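Local coordinates for odorant binding protein OBP69a (PDB 6HHE), which probably binds and carries small odorant molecules as a secreted insect protein, at residues C18-T22 and C46-V51; A11-T15 and T120-E124; D61-H65 and C88-S92. Where two conformers were deposited one is given. Numbering follows the deposited sequence.

Contact 1 (C18-T22 and C46-V51)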
ATOM      1  N   CYS A  18       0.228   1.227  12.542  1.00 26.45           N
ATOM      2  CA  CYS A  18       1.371   1.187  11.638  1.00 23.78           C
ATOM      3  C   CYS A  18       2.203   2.461  11.724  1.00 29.55           C
ATOM      4  O   CYS A  18       3.432   2.395  11.616  1.00 23.28           O
ATOM      5  CB  CYS A  18       0.904   0.936  10.210  1.00 25.96           C
ATOM      6  SG  CYS A  18       0.380  -0.790   9.887  1.00 31.12           S
ATOM      7  N   ILE A  19       1.573   3.612  11.952  1.00 27.45           N
ATOM      8  CA  ILE A  19       2.345   4.819  12.241  1.00 27.33           C
ATOM      9  C   ILE A  19       3.229   4.620  13.459  1.00 29.13           C
ATOM     10  O   ILE A  19       4.419   4.956  13.440  1.00 26.21           O
ATOM     11  CB  ILE A  19       1.412   6.026  12.410  1.00 29.19           C
ATOM     12  CG1 ILE A  19       0.839   6.394  11.057  1.00 30.17           C
ATOM     13  CG2 ILE A  19       2.176   7.180  13.047  1.00 31.44           C
ATOM     14  CD1 ILE A  19      -0.270   7.420  11.127  1.00 31.75           C
ATOM     15  N   LYS A  20       2.676   4.058  14.543  1.00 23.22           N
ATOM     16  CA  LYS A  20       3.450   3.978  15.766  1.00 22.67           C
ATOM     17  C   LYS A  20       4.586   2.975  15.616  1.00 30.33           C
ATOM     18  O   LYS A  20       5.689   3.203  16.113  1.00 30.37           O
ATOM     19  CB  LYS A  20       2.554   3.594  16.946  1.00 26.79           C
ATOM     20  CG  LYS A  20       1.609   4.689  17.372  1.00 30.56           C
ATOM     21  CD  LYS A  20       0.820   4.217  18.596  1.00 32.49           C
ATOM     22  CE  LYS A  20       0.221   5.388  19.355  1.00 44.33           C
ATOM     23  NZ  LYS A  20      -0.661   6.165  18.464  1.00 41.57           N
ATOM     24  N   GLU A  21       4.311   1.889  14.881  0.58 23.02           N
ATOM     25  CA  GLU A  21       5.242   0.790  14.702  0.58 25.38           C
ATOM     26  C   GLU A  21       6.414   1.172  13.803  0.58 20.70           C
ATOM     27  O   GLU A  21       7.531   0.682  14.011  0.58 23.68           O
ATOM     28  CB  GLU A  21       4.460  -0.410  14.142  0.58 29.50           C
ATOM     29  CG  GLU A  21       5.235  -1.687  13.926  0.58 33.69           C
ATOM     30  CD  GLU A  21       4.372  -2.827  13.366  0.58 32.53           C
ATOM     31  OE1 GLU A  21       3.162  -2.924  13.684  0.58 29.95           O
ATOM     32  OE2 GLU A  21       4.949  -3.654  12.633  0.58 40.83           O
ATOM     33  N   THR A  22       6.206   2.058  12.800  1.00 21.75           N
ATOM     34  CA  THR A  22       7.211   2.400  11.811  1.00 22.95           C
ATOM     35  C   THR A  22       7.861   3.763  12.013  1.00 26.70           C
ATOM     36  O   THR A  22       8.908   4.033  11.399  1.00 23.15           O
ATOM     37  CB  THR A  22       6.639   2.386  10.388  1.00 21.59           C
ATOM     38  OG1 THR A  22       5.621   3.380  10.273  1.00 23.13           O
ATOM     39  CG2 THR A  22       6.100   1.016  10.062  1.00 24.88           C
ATOM     40  N   CYS A  46       8.235   1.206   5.007  1.00 20.13           N
ATOM     41  CA  CYS A  46       7.844   0.234   6.015  1.00 21.07           C
ATOM     42  C   CYS A  46       6.419   0.438   6.490  1.00 19.82           C
ATOM     43  O   CYS A  46       5.771  -0.555   6.829  1.00 20.21           O
ATOM     44  CB  CYS A  46       8.793   0.268   7.179  1.00 20.39           C
ATOM     45  SG  CYS A  46      10.427  -0.399   6.759  1.00 24.96           S
ATOM     46  N   PHE A  47       5.925   1.674   6.526  1.00 19.74           N
ATOM     47  CA  PHE A  47       4.496   1.885   6.766  1.00 19.58           C
ATOM     48  C   PHE A  47       3.664   1.151   5.735  1.00 22.24           C
ATOM     49  O   PHE A  47       2.659   0.523   6.069  1.00 20.71           O
ATOM     50  CB  PHE A  47       4.182   3.380   6.748  1.00 19.86           C
ATOM     51  CG  PHE A  47       2.728   3.678   6.818  1.00 22.15           C
ATOM     52  CD1 PHE A  47       2.086   3.674   8.046  1.00 21.33           C
ATOM     53  CD2 PHE A  47       2.010   3.956   5.665  1.00 24.15           C
ATOM     54  CE1 PHE A  47       0.700   3.914   8.086  1.00 22.71           C
ATOM     55  CE2 PHE A  47       0.617   4.183   5.688  1.00 22.67           C
ATOM     56  CZ  PHE A  47      -0.019   4.174   6.928  1.00 25.90           C
ATOM     57  N   ILE A  48       4.009   1.301   4.450  1.00 18.58           N
ATOM     58  CA  ILE A  48       3.240   0.646   3.398  1.00 20.22           C
ATOM     59  C   ILE A  48       3.300  -0.863   3.572  1.00 23.82           C
ATOM     60  O   ILE A  48       2.263  -1.541   3.521  1.00 23.23           O
ATOM     61  CB  ILE A  48       3.762   1.088   2.012  1.00 19.38           C
ATOM     62  CG1 ILE A  48       3.577   2.584   1.858  1.00 22.19           C
ATOM     63  CG2 ILE A  48       3.008   0.333   0.935  1.00 25.30           C
ATOM     64  CD1 ILE A  48       4.162   3.136   0.603  1.00 24.07           C
ATOM     65  N   HIS A  49       4.482  -1.406   3.891  1.00 20.51           N
ATOM     66  CA  HIS A  49       4.556  -2.832   4.177  1.00 21.79           C
ATOM     67  C   HIS A  49       3.663  -3.218   5.350  1.00 24.43           C
ATOM     68  O   HIS A  49       2.970  -4.236   5.289  1.00 24.27           O
ATOM     69  CB  HIS A  49       5.998  -3.240   4.459  1.00 22.76           C
ATOM     70  CG  HIS A  49       6.135  -4.669   4.831  1.00 24.27           C
ATOM     71  ND1 HIS A  49       6.066  -5.100   6.140  1.00 24.32           N
ATOM     72  CD2 HIS A  49       6.263  -5.776   4.067  1.00 29.40           C
ATOM     73  CE1 HIS A  49       6.160  -6.420   6.163  1.00 30.61           C
ATOM     74  NE2 HIS A  49       6.305  -6.852   4.924  1.00 30.01           N
ATOM     75  N   CYS A  50       3.657  -2.401   6.401  1.00 21.59           N
ATOM     76  CA  CYS A  50       2.861  -2.661   7.611  1.00 22.95           C
ATOM     77  C   CYS A  50       1.391  -2.770   7.262  1.00 25.28           C
ATOM     78  O   CYS A  50       0.701  -3.687   7.744  1.00 25.97           O
ATOM     79  CB  CYS A  50       3.125  -1.516   8.597  1.00 19.66           C
ATOM     80  SG  CYS A  50       2.263  -1.755  10.253  1.00 30.20           S
ATOM     81  N   VAL A  51       0.900  -1.845   6.441  1.00 23.42           N
ATOM     82  CA  VAL A  51      -0.505  -1.850   6.052  1.00 25.92           C
ATOM     83  C   VAL A  51      -0.821  -3.105   5.259  1.00 28.35           C
ATOM     84  O   VAL A  51      -1.787  -3.813   5.572  1.00 27.86           O
ATOM     85  CB  VAL A  51      -0.850  -0.578   5.279  1.00 24.80           C
ATOM     86  CG1 VAL A  51      -2.267  -0.664   4.655  1.00 28.72           C
ATOM     87  CG2 VAL A  51      -0.709   0.658   6.184  1.00 30.08           C
TER
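Cys18 and Cys50 join the two helices covalently. Their SG atoms lie 2.1 Å apart, with chi3 at -83°, and their CA atoms are 5.8 Å apart. This is one of three disulfides in the chain, the pattern of a classic insect odorant-binding protein. The segment axes come within 9.2 Å and run at 133°, closer to antiparallel than to parallel. Beside the bridge stands Phe47. Its CE1 touches Cys18 CB at 3.7 Å and Ile19 CG1 at 3.9 Å, so the ring packs on the CB of Cys18 and on Ile19. Thr22 packs one turn further on, with CG2 3.6 Å from Cys46 O. Its OG1 faces the edge of the Phe47 ring. Within its own helix, Thr22 OG1 donates a hydrogen bond to Cys18 O at 2.8 Å. Glu21 turns to Lys54 in a salt bridge. The contact thus ties helix 10-22 to helix 42-55. Phe29 of helix 26-35 meets Phe47 edge-to-face, and Cys46 bonds to Cys97 of helix 96-110.

Contact 2 (A11-T15 and T120-E124)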
ATOM      1  N   ALA A  11      -9.971   1.201   9.487  1.00 59.63           N
ATOM      2  CA  ALA A  11      -8.826   1.707   8.736  1.00 53.42           C
ATOM      3  C   ALA A  11      -8.008   2.685   9.564  1.00 52.42           C
ATOM      4  O   ALA A  11      -6.771   2.684   9.504  1.00 40.76           O
ATOM      5  CB  ALA A  11      -9.296   2.366   7.441  1.00 57.75           C
ATOM      6  N   LYS A  12      -8.676   3.529  10.345  1.00 55.81           N
ATOM      7  CA  LYS A  12      -7.951   4.453  11.207  1.00 61.97           C
ATOM      8  C   LYS A  12      -7.214   3.717  12.322  1.00 57.76           C
ATOM      9  O   LYS A  12      -6.094   4.101  12.680  1.00 50.69           O
ATOM     10  CB  LYS A  12      -8.911   5.497  11.775  1.00 73.10           C
ATOM     11  CG  LYS A  12      -9.513   6.429  10.715  1.00 83.80           C
ATOM     12  CD  LYS A  12      -8.573   7.588  10.340  1.00 86.53           C
ATOM     13  CE  LYS A  12      -7.544   7.221   9.278  1.00 86.22           C
ATOM     14  NZ  LYS A  12      -6.350   8.105   9.369  1.00 86.42           N
ATOM     15  N   LYS A  13      -7.820   2.663  12.880  1.00 46.45           N
ATOM     16  CA  LYS A  13      -7.118   1.841  13.862  1.00 47.13           C
ATOM     17  C   LYS A  13      -5.857   1.250  13.257  1.00 40.74           C
ATOM     18  O   LYS A  13      -4.781   1.282  13.868  1.00 35.66           O
ATOM     19  CB  LYS A  13      -8.027   0.722  14.372  1.00 51.12           C
ATOM     20  CG  LYS A  13      -9.166   1.210  15.248  1.00 59.90           C
ATOM     21  CD  LYS A  13      -9.944   0.064  15.880  1.00 63.01           C
ATOM     22  CE  LYS A  13     -10.625  -0.812  14.837  1.00 66.48           C
ATOM     23  NZ  LYS A  13     -11.648  -1.718  15.447  1.00 71.33           N
ATOM     24  N   LEU A  14      -5.982   0.688  12.056  1.00 38.87           N
ATOM     25  CA  LEU A  14      -4.842   0.094  11.368  1.00 40.96           C
ATOM     26  C   LEU A  14      -3.748   1.135  11.114  1.00 35.06           C
ATOM     27  O   LEU A  14      -2.553   0.889  11.364  1.00 33.23           O
ATOM     28  CB  LEU A  14      -5.342  -0.538  10.067  1.00 44.82           C
ATOM     29  CG  LEU A  14      -4.504  -1.576   9.331  1.00 46.02           C
ATOM     30  CD1 LEU A  14      -5.408  -2.431   8.466  1.00 48.44           C
ATOM     31  CD2 LEU A  14      -3.528  -0.884   8.474  1.00 47.75           C
ATOM     32  N   THR A  15      -4.141   2.307  10.594  1.00 33.90           N
ATOM     33  CA  THR A  15      -3.182   3.369  10.293  1.00 31.33           C
ATOM     34  C   THR A  15      -2.426   3.784  11.540  1.00 31.72           C
ATOM     35  O   THR A  15      -1.203   3.968  11.494  1.00 29.33           O
ATOM     36  CB  THR A  15      -3.904   4.578   9.688  1.00 41.04           C
ATOM     37  OG1 THR A  15      -4.472   4.177   8.455  1.00 39.25           O
ATOM     38  CG2 THR A  15      -2.937   5.761   9.418  1.00 32.97           C
ATOM     39  N   THR A 120      -5.135   9.009   0.996  0.52 24.01           N
ATOM     40  CA  THR A 120      -5.730   9.896   1.979  0.52 23.87           C
ATOM     41  C   THR A 120      -6.273   9.079   3.149  0.52 26.79           C
ATOM     42  O   THR A 120      -6.178   9.506   4.310  0.52 35.19           O
ATOM     43  CB  THR A 120      -6.805  10.775   1.339  0.52 28.31           C
ATOM     44  OG1 THR A 120      -6.387  11.208   0.035  0.52 34.07           O
ATOM     45  CG2 THR A 120      -6.957  12.023   2.165  0.52 31.40           C
ATOM     46  N   THR A 121      -6.776   7.882   2.870  1.00 27.35           N
ATOM     47  CA  THR A 121      -7.345   7.023   3.907  1.00 30.02           C
ATOM     48  C   THR A 121      -6.274   6.594   4.889  1.00 44.69           C
ATOM     49  O   THR A 121      -6.347   6.888   6.089  1.00 43.20           O
ATOM     50  CB  THR A 121      -7.951   5.765   3.260  1.00 36.46           C
ATOM     51  OG1 THR A 121      -9.042   6.098   2.398  1.00 36.68           O
ATOM     52  CG2 THR A 121      -8.417   4.756   4.304  1.00 40.63           C
ATOM     53  N   PHE A 122      -5.269   5.884   4.380  1.00 39.28           N
ATOM     54  CA  PHE A 122      -4.156   5.387   5.188  1.00 46.42           C
ATOM     55  C   PHE A 122      -3.099   6.479   5.345  1.00 44.84           C
ATOM     56  O   PHE A 122      -1.982   6.393   4.841  1.00 42.94           O
ATOM     57  CB  PHE A 122      -3.581   4.127   4.553  1.00 39.49           C
ATOM     58  CG  PHE A 122      -4.559   2.963   4.534  1.00 46.85           C
ATOM     59  CD1 PHE A 122      -4.907   2.318   5.711  1.00 47.48           C
ATOM     60  CD2 PHE A 122      -5.135   2.520   3.352  1.00 42.06           C
ATOM     61  CE1 PHE A 122      -5.805   1.253   5.710  1.00 39.87           C
ATOM     62  CE2 PHE A 122      -6.035   1.449   3.357  1.00 39.53           C
ATOM     63  CZ  PHE A 122      -6.356   0.817   4.538  1.00 37.63           C
ATOM     64  N   SER A 123      -3.513   7.543   6.026  1.00 34.26           N
ATOM     65  CA  SER A 123      -2.713   8.727   6.277  1.00 39.51           C
ATOM     66  C   SER A 123      -3.113   9.303   7.623  1.00 54.35           C
ATOM     67  O   SER A 123      -4.247   9.132   8.082  1.00 54.84           O
ATOM     68  CB  SER A 123      -2.902   9.791   5.185  1.00 47.51           C
ATOM     69  OG  SER A 123      -2.378  11.036   5.603  1.00 57.86           O
ATOM     70  N   GLU A 124      -2.173  10.008   8.235  1.00 66.72           N
ATOM     71  CA  GLU A 124      -2.321  10.522   9.592  1.00 79.03           C
ATOM     72  C   GLU A 124      -3.091  11.835   9.583  1.00 77.73           C
ATOM     73  O   GLU A 124      -4.315  11.835   9.506  1.00 78.92           O
ATOM     74  CB  GLU A 124      -0.937  10.702  10.222  1.00 91.00           C
ATOM     75  CG  GLU A 124      -0.886  10.974  11.709  1.00103.85           C
ATOM     76  CD  GLU A 124       0.554  11.025  12.211  1.00114.36           C
ATOM     77  OE1 GLU A 124       1.479  10.793  11.400  1.00116.51           O
ATOM     78  OE2 GLU A 124       0.765  11.297  13.412  1.00118.80           O
TER
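An inverse gamma turn centred on Phe122 is the striking feature here. Helix 112-121 ends, and Phe122 leaves helical geometry with phi/psi of -84/65°. A weak hydrogen bond from Ser123 N to Thr121 O, at 2.9 Å, closes the turn. The C-terminal tail then runs past helix 10-22, and Phe122 and Thr15 approach to 5.6 Å between CA atoms. The Phe122 ring reaches back to that helix. Its CE1 lies 4.1 Å from Ala11 CB and 4.2 Å from Leu14 CD2. Thr15 OG1 meets the ring edge, 3.3 Å from Phe122 CD1, and hydrogen-bonds to Ala11 O at 2.9 Å from Thr15 OG1. Ala11 CB also touches Thr121 CG2 at 4.0 Å. Helix 42-55 adds to this apolar patch, for its Val51 touches both Leu14 and Phe122. Lys12 starts out pointing away from the tail, but its chain folds back. Its NZ donates a hydrogen bond to Ser123 O at 2.7 Å, and its CE lies 3.4 Å from Thr121 O. The tail is therefore held in two ways: an aromatic ring packs on aliphatic groups, and a lysine ammonium binds a backbone carbonyl. The polar link depends on main-chain oxygen and not on the Ser123 side chain.

Contact 3 (D61-H65 and C88-S92); sequences DNIVH and CGTQS
This loop-to-loop contact lies in an all-helical odorant-binding protein fold. Residues 61-65 follow helix 42-55, and residues 88-92 run from the end of helix 78-88 toward helix 96-110. Asn62 (61/36°) and Gly89 (48/-135°) have positive phi; Ile63, Val64 and Thr90 are extended. The CA atoms of Val64 and Thr90 are 5.2 Å apart. Thr90 points toward the other loop with chi1 m (-57°), CG2 3.5 Å from Asn62 O and OG1 3.7 Å from Ile63 CG2. Ile63 has chi1 m and an off-rotamer chi2 of 108°. Val64 also points across, with CB 4.0 Å from Gly89 O. Its chi1 is t, and it packs on Tyr107 of helix 96-110, where Cys88 is disulfide-bonded to Cys106. Gln91 is m, m; its NE2 donates a hydrogen bond to Cys88 O at 2.9 Å. One water donates to Asn62 O at 2.7 Å and lies 2.6 Å from Ser92 OG (chi1 m). Val64 N donates to Thr90 OG1 at 2.9 Å, with an N-H...O angle of 161°.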
ATOM      1  N   ASP A  61       7.335 -14.484   2.666  1.00 43.76           N
ATOM      2  CA  ASP A  61       8.333 -14.523   1.608  1.00 49.37           C
ATOM      3  C   ASP A  61       8.339 -13.249   0.777  1.00 46.11           C
ATOM      4  O   ASP A  61       8.941 -13.229  -0.303  1.00 43.72           O
ATOM      5  CB  ASP A  61       8.101 -15.731   0.701  1.00 58.60           C
ATOM      6  CG  ASP A  61       8.361 -17.044   1.401  1.00 69.28           C
ATOM      7  OD1 ASP A  61       7.428 -17.575   2.044  1.00 71.87           O
ATOM      8  OD2 ASP A  61       9.502 -17.543   1.299  1.00 69.23           O
ATOM      9  N   ASN A  62       7.665 -12.203   1.249  1.00 42.41           N
ATOM     10  CA  ASN A  62       7.575 -10.926   0.533  1.00 43.28           C
ATOM     11  C   ASN A  62       6.917 -11.079  -0.838  1.00 44.02           C
ATOM     12  O   ASN A  62       7.299 -10.414  -1.802  1.00 38.11           O
ATOM     13  CB  ASN A  62       8.943 -10.273   0.379  1.00 47.09           C
ATOM     14  CG  ASN A  62       9.603 -10.017   1.692  1.00 47.76           C
ATOM     15  OD1 ASN A  62       8.937  -9.757   2.693  1.00 44.54           O
ATOM     16  ND2 ASN A  62      10.923 -10.091   1.706  1.00 48.62           N
ATOM     17  N   ILE A  63       5.923 -11.958  -0.941  1.00 41.87           N
ATOM     18  CA  ILE A  63       5.128 -12.085  -2.160  1.00 39.69           C
ATOM     19  C   ILE A  63       3.761 -11.475  -1.904  1.00 31.05           C
ATOM     20  O   ILE A  63       3.147 -11.709  -0.851  1.00 30.91           O
ATOM     21  CB  ILE A  63       5.015 -13.542  -2.632  1.00 45.14           C
ATOM     22  CG1 ILE A  63       6.334 -13.971  -3.269  1.00 48.28           C
ATOM     23  CG2 ILE A  63       3.928 -13.678  -3.663  1.00 39.36           C
ATOM     24  CD1 ILE A  63       7.103 -14.920  -2.441  1.00 61.66           C
ATOM     25  N   VAL A  64       3.301 -10.663  -2.845  1.00 33.96           N
ATOM     26  CA  VAL A  64       2.044  -9.948  -2.686  1.00 29.66           C
ATOM     27  C   VAL A  64       0.897 -10.781  -3.233  1.00 31.12           C
ATOM     28  O   VAL A  64       0.998 -11.342  -4.325  1.00 40.51           O
ATOM     29  CB  VAL A  64       2.145  -8.598  -3.396  1.00 27.68           C
ATOM     30  CG1 VAL A  64       0.834  -7.832  -3.308  1.00 25.45           C
ATOM     31  CG2 VAL A  64       3.333  -7.812  -2.807  1.00 29.80           C
ATOM     32  N   HIS A  65      -0.216 -10.796  -2.510  1.00 28.12           N
ATOM     33  CA  HIS A  65      -1.410 -11.558  -2.907  1.00 28.31           C
ATOM     34  C   HIS A  65      -2.619 -10.649  -2.892  1.00 28.59           C
ATOM     35  O   HIS A  65      -3.557 -10.838  -2.130  1.00 29.99           O
ATOM     36  CB  HIS A  65      -1.620 -12.745  -1.980  1.00 33.88           C
ATOM     37  CG  HIS A  65      -0.414 -13.613  -1.841  1.00 39.67           C
ATOM     38  ND1 HIS A  65       0.025 -14.437  -2.856  1.00 47.95           N
ATOM     39  CD2 HIS A  65       0.456 -13.776  -0.820  1.00 39.76           C
ATOM     40  CE1 HIS A  65       1.109 -15.081  -2.459  1.00 44.24           C
ATOM     41  NE2 HIS A  65       1.394 -14.694  -1.229  1.00 44.88           N
ATOM     42  N   CYS A  88       0.642  -5.559 -11.850  1.00 23.36           N
ATOM     43  CA  CYS A  88       1.719  -5.237 -10.934  1.00 23.31           C
ATOM     44  C   CYS A  88       2.278  -6.451 -10.222  1.00 29.97           C
ATOM     45  O   CYS A  88       3.487  -6.491  -9.972  1.00 29.86           O
ATOM     46  CB  CYS A  88       1.249  -4.216  -9.897  1.00 24.84           C
ATOM     47  SG  CYS A  88       0.855  -2.665 -10.701  1.00 27.29           S
ATOM     48  N   GLY A  89       1.434  -7.423  -9.889  1.00 26.22           N
ATOM     49  CA  GLY A  89       1.918  -8.606  -9.183  1.00 25.93           C
ATOM     50  C   GLY A  89       2.782  -8.225  -8.002  1.00 26.49           C
ATOM     51  O   GLY A  89       2.418  -7.367  -7.191  1.00 26.43           O
ATOM     52  N   THR A  90       3.912  -8.906  -7.856  1.00 26.60           N
ATOM     53  CA  THR A  90       4.911  -8.560  -6.857  1.00 28.73           C
ATOM     54  C   THR A  90       6.065  -7.870  -7.573  1.00 31.85           C
ATOM     55  O   THR A  90       6.652  -8.428  -8.509  1.00 34.07           O
ATOM     56  CB  THR A  90       5.405  -9.804  -6.113  1.00 31.65           C
ATOM     57  OG1 THR A  90       4.305 -10.481  -5.521  1.00 31.02           O
ATOM     58  CG2 THR A  90       6.380  -9.390  -5.027  1.00 34.84           C
ATOM     59  N   GLN A  91       6.364  -6.632  -7.178  1.00 26.59           N
ATOM     60  CA  GLN A  91       7.540  -5.933  -7.673  1.00 28.92           C
ATOM     61  C   GLN A  91       8.606  -6.107  -6.599  1.00 33.51           C
ATOM     62  O   GLN A  91       8.628  -5.373  -5.606  1.00 27.83           O
ATOM     63  CB  GLN A  91       7.261  -4.458  -7.945  1.00 27.88           C
ATOM     64  CG  GLN A  91       6.224  -4.189  -9.052  1.00 24.67           C
ATOM     65  CD  GLN A  91       6.717  -4.613 -10.403  1.00 28.99           C
ATOM     66  OE1 GLN A  91       7.803  -4.227 -10.817  1.00 32.95           O
ATOM     67  NE2 GLN A  91       5.916  -5.406 -11.114  1.00 29.27           N
ATOM     68  N   SER A  92       9.491  -7.085  -6.788  1.00 32.46           N
ATOM     69  CA  SER A  92      10.368  -7.511  -5.702  1.00 36.08           C
ATOM     70  C   SER A  92      11.536  -6.558  -5.490  1.00 34.89           C
ATOM     71  O   SER A  92      12.209  -6.150  -6.444  1.00 37.55           O
ATOM     72  CB  SER A  92      10.921  -8.908  -5.972  1.00 39.24           C
ATOM     73  OG  SER A  92       9.899  -9.875  -5.903  1.00 42.15           O
TER
HETATM   74  O   HOH W   1       9.576 -10.314  -3.338  1.00 51.81           O

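How the contacts relate
From the N terminus, helix 10-22 opens contact 2 with residues 11-15, then contact 1 with 18-22. Contact 1 closes first, at 46-51 on helix 42-55. Contact 3 opens at 61-65 and closes at 88-92, so it follows contact 1 in series. Contact 2 closes last, at 120-124, and its long loop encloses both others. None of the loops cross. Contacts 1 and 2 share helix 10-22 and touch: Phe47 CE2 lies 3.5 Å from Phe122 O, and Ile19 CD1 3.5 Å from Glu124 CB. Together they join helices 10-22 and 42-55 to the C-terminal tail. Contact 3 joins two loops across the chain's centre from contact 2, about 22 Å away between centres.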